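Local coordinates for protein IAA acetyltransferase (Bacillus cereus ATCC 14579, PDB 1Y9K) that probably transfers an acetyl group from acetyl-CoA to an amino group of an unidentified substrate, as a member of the GNAT family of N-acetyltransferases, at residues A[60-64]-A[95-101]; A[79-83]-A[112-118]. One frame throughout, in Å; residues are numbered along the deposited sequence.

Overall arrangement
From the N terminus, strands 6-10, 38-43 and 48-56 lead antiparallel into strand 61-69, the first partner of contact 1. The chain then climbs through helix 78-92, which supplies residues 79-83 to contact 2, and returns along strand 97-103. There residues 95-101 meet 60-64, so contact 1 closes a beta-alpha-beta loop. Contact 2 closes at the end of helix 107-115, where its last turn and the residues just beyond, 112-118, reach 79-83. The two loops therefore cross: each begins or ends within the other. Contact 1 joins the parallel strands at the middle of the sheet; contact 2 joins two helices lying over it. They touch directly through Ile64 and Leu83, and through Val100 with Tyr113 and Phe118.

Contact 1. Residues A[60-64]-A[95-101]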
ATOM      1  N   LYS A  60     -10.520   6.741  13.959  1.00 35.62           N
ATOM      2  CA  LYS A  60     -11.300   5.692  13.282  1.00 35.91           C
ATOM      3  C   LYS A  60     -10.847   5.474  11.829  1.00 35.58           C
ATOM      4  O   LYS A  60     -11.589   4.923  11.000  1.00 35.61           O
ATOM      5  CB  LYS A  60     -12.818   5.988  13.359  1.00 36.49           C
ATOM      6  CG  LYS A  60     -13.439   5.954  14.772  1.00 37.12           C
ATOM      7  CD  LYS A  60     -13.350   4.551  15.345  1.00 39.83           C
ATOM      8  CE  LYS A  60     -13.668   4.490  16.848  1.00 41.45           C
ATOM      9  NZ  LYS A  60     -12.874   3.376  17.493  1.00 40.47           N
ATOM     10  N   THR A  61      -9.611   5.894  11.551  1.00 34.97           N
ATOM     11  CA  THR A  61      -9.038   5.858  10.215  1.00 34.12           C
ATOM     12  C   THR A  61      -7.739   5.056  10.173  1.00 33.37           C
ATOM     13  O   THR A  61      -6.824   5.292  10.968  1.00 33.33           O
ATOM     14  CB  THR A  61      -8.773   7.296   9.686  1.00 34.09           C
ATOM     15  OG1 THR A  61      -9.963   8.080   9.814  1.00 35.23           O
ATOM     16  CG2 THR A  61      -8.350   7.282   8.222  1.00 33.48           C
HETATM   17  N   MSE A  62      -7.668   4.113   9.238  1.00 32.70           N
HETATM   18  CA  MSE A  62      -6.399   3.501   8.862  1.00 31.83           C
HETATM   19  C   MSE A  62      -6.007   3.890   7.429  1.00 32.62           C
HETATM   20  O   MSE A  62      -6.865   4.204   6.588  1.00 32.41           O
HETATM   21  CB  MSE A  62      -6.416   1.974   9.054  1.00 31.74           C
HETATM   22  CG  MSE A  62      -6.387   1.542  10.543  1.00 31.14           C
HETATM   23 SE   MSE A  62      -6.175  -0.214  10.965  1.00 29.54          SE
HETATM   24  CE  MSE A  62      -7.360  -1.035   9.992  1.00 29.35           C
ATOM     25  N   GLU A  63      -4.702   3.892   7.174  1.00 32.81           N
ATOM     26  CA  GLU A  63      -4.182   4.087   5.845  1.00 33.27           C
ATOM     27  C   GLU A  63      -3.256   2.950   5.447  1.00 33.17           C
ATOM     28  O   GLU A  63      -2.419   2.527   6.243  1.00 33.78           O
ATOM     29  CB  GLU A  63      -3.417   5.399   5.755  1.00 33.54           C
ATOM     30  CG  GLU A  63      -2.969   5.708   4.332  1.00 35.49           C
ATOM     31  CD  GLU A  63      -2.422   7.109   4.164  1.00 37.84           C
ATOM     32  OE1 GLU A  63      -2.670   7.978   5.036  1.00 38.72           O
ATOM     33  OE2 GLU A  63      -1.742   7.333   3.138  1.00 39.57           O
ATOM     34  N   ILE A  64      -3.408   2.470   4.213  1.00 32.75           N
ATOM     35  CA  ILE A  64      -2.436   1.567   3.599  1.00 32.21           C
ATOM     36  C   ILE A  64      -1.189   2.358   3.196  1.00 32.07           C
ATOM     37  O   ILE A  64      -1.187   3.067   2.187  1.00 31.57           O
ATOM     38  CB  ILE A  64      -3.024   0.813   2.394  1.00 31.90           C
ATOM     39  CG1 ILE A  64      -4.293   0.056   2.823  1.00 31.71           C
ATOM     40  CG2 ILE A  64      -1.994  -0.158   1.850  1.00 31.76           C
ATOM     41  CD1 ILE A  64      -5.208  -0.383   1.686  1.00 29.23           C
HETATM   42  N   MSE A  95     -12.464   0.476  12.589  1.00 38.86           N
HETATM   43  CA  MSE A  95     -12.325   1.678  11.757  1.00 38.19           C
HETATM   44  C   MSE A  95     -13.545   1.906  10.857  1.00 38.41           C
HETATM   45  O   MSE A  95     -14.224   0.951  10.441  1.00 37.99           O
HETATM   46  CB  MSE A  95     -11.039   1.635  10.906  1.00 37.44           C
HETATM   47  CG  MSE A  95      -9.754   1.306  11.679  1.00 35.27           C
HETATM   48 SE   MSE A  95      -9.156   2.596  12.775  1.00 27.14          SE
HETATM   49  CE  MSE A  95      -9.745   2.007  14.345  1.00 33.10           C
ATOM     50  N   SER A  96     -13.809   3.177  10.565  1.00 38.67           N
ATOM     51  CA  SER A  96     -14.872   3.552   9.640  1.00 39.49           C
ATOM     52  C   SER A  96     -14.335   4.122   8.313  1.00 39.82           C
ATOM     53  O   SER A  96     -15.099   4.313   7.365  1.00 40.17           O
ATOM     54  CB  SER A  96     -15.827   4.551  10.302  1.00 39.63           C
ATOM     55  OG  SER A  96     -15.176   5.791  10.523  1.00 40.51           O
ATOM     56  N   LYS A  97     -13.028   4.381   8.247  1.00 39.72           N
ATOM     57  CA  LYS A  97     -12.413   4.969   7.055  1.00 39.53           C
ATOM     58  C   LYS A  97     -11.073   4.293   6.738  1.00 38.68           C
ATOM     59  O   LYS A  97     -10.223   4.140   7.618  1.00 38.38           O
ATOM     60  CB  LYS A  97     -12.227   6.487   7.240  1.00 39.50           C
ATOM     61  CG  LYS A  97     -11.992   7.268   5.950  1.00 40.51           C
ATOM     62  CD  LYS A  97     -11.872   8.781   6.199  1.00 41.05           C
ATOM     63  CE  LYS A  97     -12.372   9.582   4.992  1.00 43.56           C
ATOM     64  NZ  LYS A  97     -11.396  10.625   4.515  1.00 44.64           N
ATOM     65  N   LEU A  98     -10.909   3.876   5.483  1.00 37.94           N
ATOM     66  CA  LEU A  98      -9.632   3.371   4.983  1.00 37.32           C
ATOM     67  C   LEU A  98      -9.096   4.266   3.861  1.00 37.11           C
ATOM     68  O   LEU A  98      -9.823   4.596   2.928  1.00 36.83           O
ATOM     69  CB  LEU A  98      -9.744   1.906   4.521  1.00 37.08           C
ATOM     70  CG  LEU A  98      -8.441   1.167   4.160  1.00 37.18           C
ATOM     71  CD1 LEU A  98      -7.456   1.039   5.338  1.00 35.04           C
ATOM     72  CD2 LEU A  98      -8.739  -0.198   3.557  1.00 37.05           C
ATOM     73  N   GLU A  99      -7.831   4.668   3.983  1.00 37.15           N
ATOM     74  CA  GLU A  99      -7.168   5.509   2.985  1.00 37.29           C
ATOM     75  C   GLU A  99      -5.956   4.832   2.355  1.00 37.15           C
ATOM     76  O   GLU A  99      -5.304   3.968   2.951  1.00 36.90           O
ATOM     77  CB  GLU A  99      -6.769   6.860   3.576  1.00 36.88           C
ATOM     78  CG  GLU A  99      -7.967   7.645   4.146  1.00 38.54           C
ATOM     79  CD  GLU A  99      -7.612   9.047   4.600  1.00 38.94           C
ATOM     80  OE1 GLU A  99      -6.473   9.281   5.027  1.00 40.75           O
ATOM     81  OE2 GLU A  99      -8.489   9.932   4.541  1.00 44.94           O
ATOM     82  N   VAL A 100      -5.675   5.237   1.125  1.00 37.22           N
ATOM     83  CA  VAL A 100      -4.505   4.800   0.402  1.00 36.82           C
ATOM     84  C   VAL A 100      -4.070   5.952  -0.510  1.00 37.13           C
ATOM     85  O   VAL A 100      -4.901   6.639  -1.111  1.00 36.94           O
ATOM     86  CB  VAL A 100      -4.802   3.496  -0.401  1.00 36.94           C
ATOM     87  CG1 VAL A 100      -5.812   3.750  -1.533  1.00 35.43           C
ATOM     88  CG2 VAL A 100      -3.507   2.863  -0.929  1.00 36.76           C
ATOM     89  N   GLY A 101      -2.762   6.173  -0.586  1.00 37.51           N
ATOM     90  CA  GLY A 101      -2.200   7.145  -1.516  1.00 37.06           C
ATOM     91  C   GLY A 101      -1.452   6.405  -2.600  1.00 37.28           C
ATOM     92  O   GLY A 101      -1.022   5.262  -2.401  1.00 37.45           O
TER
HETATM   93  O   HOH W   1      -0.931   5.569   1.457  1.00 19.70           O
HETATM   94  O   HOH W   2      -4.620   8.908   6.853  1.00 36.25           O
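Selenomethionines Met62 and Met95 cross at about a right angle, their CG atoms 3.6 Å apart. The chain of Met95 is bent at chi2 (-71°) and again at chi3, which curls its SE back over the backbone of 60-64, to within 3.5 Å of Thr61 N. Next along this face comes Leu98, a fork between two neighbours: CD1 lies 4.0 Å from Met62 CB, while CD2 reaches toward CD1 of Ile64. Val100 finishes the row by laying CG2 against Ile64 CB. Helix 78-92 packs on this apolar face, with Ala90 on Met62, Val87 on Leu98 and Leu83 and Ala86 on Ile64. Helix and strands together make the right-handed beta-alpha-beta unit at the heart of the GNAT fold. Its strand axes are 27° from parallel here; in GNAT relatives these two strands diverge further along, where acetyl-CoA usually binds. Met62 uses both its N and its O on strand 97-103, donating to Lys97 O and accepting from Glu99 N, and Ile64 N donates to Glu99 O. At the entry, Lys60 O takes two amides, Ser96 N at 2.9 Å and the longer Lys97 N. The other face is polar. Thr61 and Lys97 run side by side, Thr61 OG1 bonding Pro59 O, and Lys97 NZ bends to the anti lone pair of Glu99 OE2 at 3.0 Å. The carboxylates of Glu63 and Glu99, turned 74° apart, bring their OE1 atoms to 4.0 Å, and one water donates to both. Arg148 forms a salt bridge with Glu63 OE2, which probably eases the repulsion. A second water donates to Glu63 OE2 and Ile64 O and accepts from Gly101 N, bridging Gly101 N and Ile64 O, which lie 4.5 Å apart.

Contact 2. Residues A[79-83]-A[112-118]; sequences GKKLL and LYQKCGF
Tyr113, whose ring meets Leu83 across the contact, has its carbonyl O gripped by two amides, Phe118 N at 3.0 Å and, weakly, Cys116 N. The same oxygen lies at the edge of the Phe118 ring, in its plane. With Gly117 N bonding Gln114 O and Gly117 at a phi of 110°, this is a Schellman motif, and it turns the chain out of helix 107-115 so that Phe118 heads for the sheet. Across the gap between the helices Leu83 is the wedge. Its CD2 comes to the edge of the tyrosine ring, 3.6 Å from Tyr113 CD1, and also touches Cys116 SG and Leu112 CG. These are the two helices that follow the parallel strands of the GNAT fold, and Gly79 closes a Gln-x-x-Gly-x-Gly sequence, the family signature whose amides, in relatives, hold the acetyl-CoA pyrophosphate. Leu112 CD2 lies over the backbone of Gly79, 4.3 Å from Gly79 C. Outermost is Lys80, bent at chi2 and chi3 (78°): its CG rests on Leu112 CD1, and its CE covers Cys116 SG at 3.7 Å. Toward the sheet, Ile67 touches both Leu83 and Tyr113.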
ATOM      1  N   GLY A  79      -2.780  -8.219  -5.790  1.00 43.07           N
ATOM      2  CA  GLY A  79      -3.075  -6.872  -5.301  1.00 42.58           C
ATOM      3  C   GLY A  79      -4.509  -6.786  -4.820  1.00 42.77           C
ATOM      4  O   GLY A  79      -4.764  -6.408  -3.677  1.00 42.41           O
ATOM      5  N   LYS A  80      -5.438  -7.145  -5.708  1.00 43.14           N
ATOM      6  CA  LYS A  80      -6.845  -7.394  -5.372  1.00 43.61           C
ATOM      7  C   LYS A  80      -7.015  -8.079  -4.015  1.00 43.44           C
ATOM      8  O   LYS A  80      -7.741  -7.577  -3.152  1.00 43.51           O
ATOM      9  CB  LYS A  80      -7.474  -8.281  -6.445  1.00 43.97           C
ATOM     10  CG  LYS A  80      -8.359  -7.586  -7.452  1.00 45.94           C
ATOM     11  CD  LYS A  80      -9.815  -8.047  -7.316  1.00 49.47           C
ATOM     12  CE  LYS A  80     -10.536  -7.384  -6.136  1.00 51.37           C
ATOM     13  NZ  LYS A  80     -11.830  -8.072  -5.803  1.00 52.33           N
ATOM     14  N   LYS A  81      -6.343  -9.221  -3.839  1.00 43.20           N
ATOM     15  CA  LYS A  81      -6.433 -10.028  -2.617  1.00 43.14           C
ATOM     16  C   LYS A  81      -5.918  -9.333  -1.359  1.00 42.75           C
ATOM     17  O   LYS A  81      -6.575  -9.385  -0.321  1.00 42.81           O
ATOM     18  CB  LYS A  81      -5.721 -11.370  -2.810  1.00 43.49           C
ATOM     19  CG  LYS A  81      -6.589 -12.428  -3.466  1.00 45.03           C
ATOM     20  CD  LYS A  81      -5.774 -13.435  -4.263  1.00 48.04           C
ATOM     21  CE  LYS A  81      -6.682 -14.493  -4.883  1.00 49.77           C
ATOM     22  NZ  LYS A  81      -6.223 -14.886  -6.251  1.00 51.24           N
ATOM     23  N   LEU A  82      -4.752  -8.691  -1.450  1.00 42.53           N
ATOM     24  CA  LEU A  82      -4.177  -7.946  -0.326  1.00 42.36           C
ATOM     25  C   LEU A  82      -5.079  -6.794   0.102  1.00 42.57           C
ATOM     26  O   LEU A  82      -5.181  -6.471   1.292  1.00 42.40           O
ATOM     27  CB  LEU A  82      -2.791  -7.399  -0.683  1.00 42.31           C
ATOM     28  CG  LEU A  82      -1.587  -8.350  -0.704  1.00 42.86           C
ATOM     29  CD1 LEU A  82      -0.396  -7.673  -1.400  1.00 42.95           C
ATOM     30  CD2 LEU A  82      -1.209  -8.850   0.702  1.00 41.52           C
ATOM     31  N   LEU A  83      -5.731  -6.189  -0.889  1.00 42.72           N
ATOM     32  CA  LEU A  83      -6.588  -5.032  -0.697  1.00 43.01           C
ATOM     33  C   LEU A  83      -7.875  -5.436   0.020  1.00 43.40           C
ATOM     34  O   LEU A  83      -8.236  -4.818   1.024  1.00 43.49           O
ATOM     35  CB  LEU A  83      -6.889  -4.399  -2.057  1.00 42.98           C
ATOM     36  CG  LEU A  83      -6.781  -2.893  -2.268  1.00 43.43           C
ATOM     37  CD1 LEU A  83      -5.594  -2.255  -1.534  1.00 42.30           C
ATOM     38  CD2 LEU A  83      -6.694  -2.630  -3.759  1.00 43.91           C
ATOM     39  N   LEU A 112      -7.144  -0.004 -10.053  1.00 38.18           N
ATOM     40  CA  LEU A 112      -7.313  -1.075  -9.065  1.00 38.11           C
ATOM     41  C   LEU A 112      -8.034  -0.601  -7.794  1.00 38.20           C
ATOM     42  O   LEU A 112      -9.047  -1.176  -7.401  1.00 38.12           O
ATOM     43  CB  LEU A 112      -5.964  -1.713  -8.705  1.00 38.09           C
ATOM     44  CG  LEU A 112      -5.987  -2.871  -7.688  1.00 39.21           C
ATOM     45  CD1 LEU A 112      -6.671  -4.108  -8.279  1.00 39.62           C
ATOM     46  CD2 LEU A 112      -4.585  -3.215  -7.173  1.00 39.81           C
ATOM     47  N   TYR A 113      -7.510   0.448  -7.164  1.00 38.33           N
ATOM     48  CA  TYR A 113      -8.100   0.998  -5.946  1.00 38.59           C
ATOM     49  C   TYR A 113      -9.563   1.366  -6.122  1.00 38.93           C
ATOM     50  O   TYR A 113     -10.394   1.033  -5.274  1.00 39.01           O
ATOM     51  CB  TYR A 113      -7.299   2.210  -5.443  1.00 38.61           C
ATOM     52  CG  TYR A 113      -5.863   1.892  -5.061  1.00 38.68           C
ATOM     53  CD1 TYR A 113      -5.492   0.608  -4.655  1.00 40.58           C
ATOM     54  CD2 TYR A 113      -4.885   2.878  -5.083  1.00 39.20           C
ATOM     55  CE1 TYR A 113      -4.158   0.307  -4.305  1.00 41.46           C
ATOM     56  CE2 TYR A 113      -3.558   2.596  -4.731  1.00 39.70           C
ATOM     57  CZ  TYR A 113      -3.206   1.309  -4.345  1.00 39.64           C
ATOM     58  OH  TYR A 113      -1.910   1.024  -4.003  1.00 39.03           O
ATOM     59  N   GLN A 114      -9.882   2.030  -7.234  1.00 39.19           N
ATOM     60  CA  GLN A 114     -11.254   2.456  -7.501  1.00 39.60           C
ATOM     61  C   GLN A 114     -12.201   1.275  -7.762  1.00 40.27           C
ATOM     62  O   GLN A 114     -13.350   1.282  -7.307  1.00 40.35           O
ATOM     63  CB  GLN A 114     -11.294   3.445  -8.661  1.00 39.42           C
ATOM     64  CG  GLN A 114     -10.583   4.749  -8.402  1.00 38.50           C
ATOM     65  CD  GLN A 114     -10.735   5.710  -9.553  1.00 38.02           C
ATOM     66  OE1 GLN A 114      -9.912   5.740 -10.476  1.00 38.78           O
ATOM     67  NE2 GLN A 114     -11.810   6.479  -9.531  1.00 36.93           N
ATOM     68  N   LYS A 115     -11.711   0.271  -8.494  1.00 40.91           N
ATOM     69  CA  LYS A 115     -12.449  -0.981  -8.712  1.00 41.47           C
ATOM     70  C   LYS A 115     -12.770  -1.639  -7.380  1.00 41.04           C
ATOM     71  O   LYS A 115     -13.803  -2.267  -7.231  1.00 40.90           O
ATOM     72  CB  LYS A 115     -11.644  -1.959  -9.578  1.00 41.41           C
ATOM     73  CG  LYS A 115     -11.605  -1.611 -11.055  1.00 42.32           C
ATOM     74  CD  LYS A 115     -10.926  -2.704 -11.876  1.00 42.62           C
ATOM     75  CE  LYS A 115     -10.625  -2.227 -13.308  1.00 43.94           C
ATOM     76  NZ  LYS A 115     -10.457  -3.364 -14.275  1.00 44.47           N
ATOM     77  N   CYS A 116     -11.867  -1.478  -6.416  1.00 41.04           N
ATOM     78  CA  CYS A 116     -12.028  -2.051  -5.086  1.00 40.99           C
ATOM     79  C   CYS A 116     -12.799  -1.148  -4.098  1.00 40.16           C
ATOM     80  O   CYS A 116     -12.933  -1.491  -2.935  1.00 40.69           O
ATOM     81  CB  CYS A 116     -10.658  -2.460  -4.521  1.00 41.11           C
ATOM     82  SG  CYS A 116      -9.814  -3.794  -5.477  1.00 43.84           S
ATOM     83  N   GLY A 117     -13.301  -0.006  -4.556  1.00 39.31           N
ATOM     84  CA  GLY A 117     -14.168   0.832  -3.722  1.00 38.15           C
ATOM     85  C   GLY A 117     -13.611   2.157  -3.223  1.00 37.45           C
ATOM     86  O   GLY A 117     -14.335   2.942  -2.623  1.00 37.36           O
ATOM     87  N   PHE A 118     -12.326   2.404  -3.457  1.00 37.08           N
ATOM     88  CA  PHE A 118     -11.689   3.669  -3.087  1.00 36.62           C
ATOM     89  C   PHE A 118     -12.098   4.825  -4.008  1.00 36.60           C
ATOM     90  O   PHE A 118     -12.232   4.658  -5.222  1.00 36.87           O
ATOM     91  CB  PHE A 118     -10.166   3.514  -3.072  1.00 36.34           C
ATOM     92  CG  PHE A 118      -9.651   2.707  -1.906  1.00 35.77           C
ATOM     93  CD1 PHE A 118      -9.460   1.328  -2.024  1.00 35.56           C
ATOM     94  CD2 PHE A 118      -9.355   3.324  -0.689  1.00 34.50           C
ATOM     95  CE1 PHE A 118      -8.980   0.578  -0.942  1.00 35.27           C
ATOM     96  CE2 PHE A 118      -8.876   2.580   0.397  1.00 33.96           C
ATOM     97  CZ  PHE A 118      -8.691   1.211   0.268  1.00 34.66           C
TER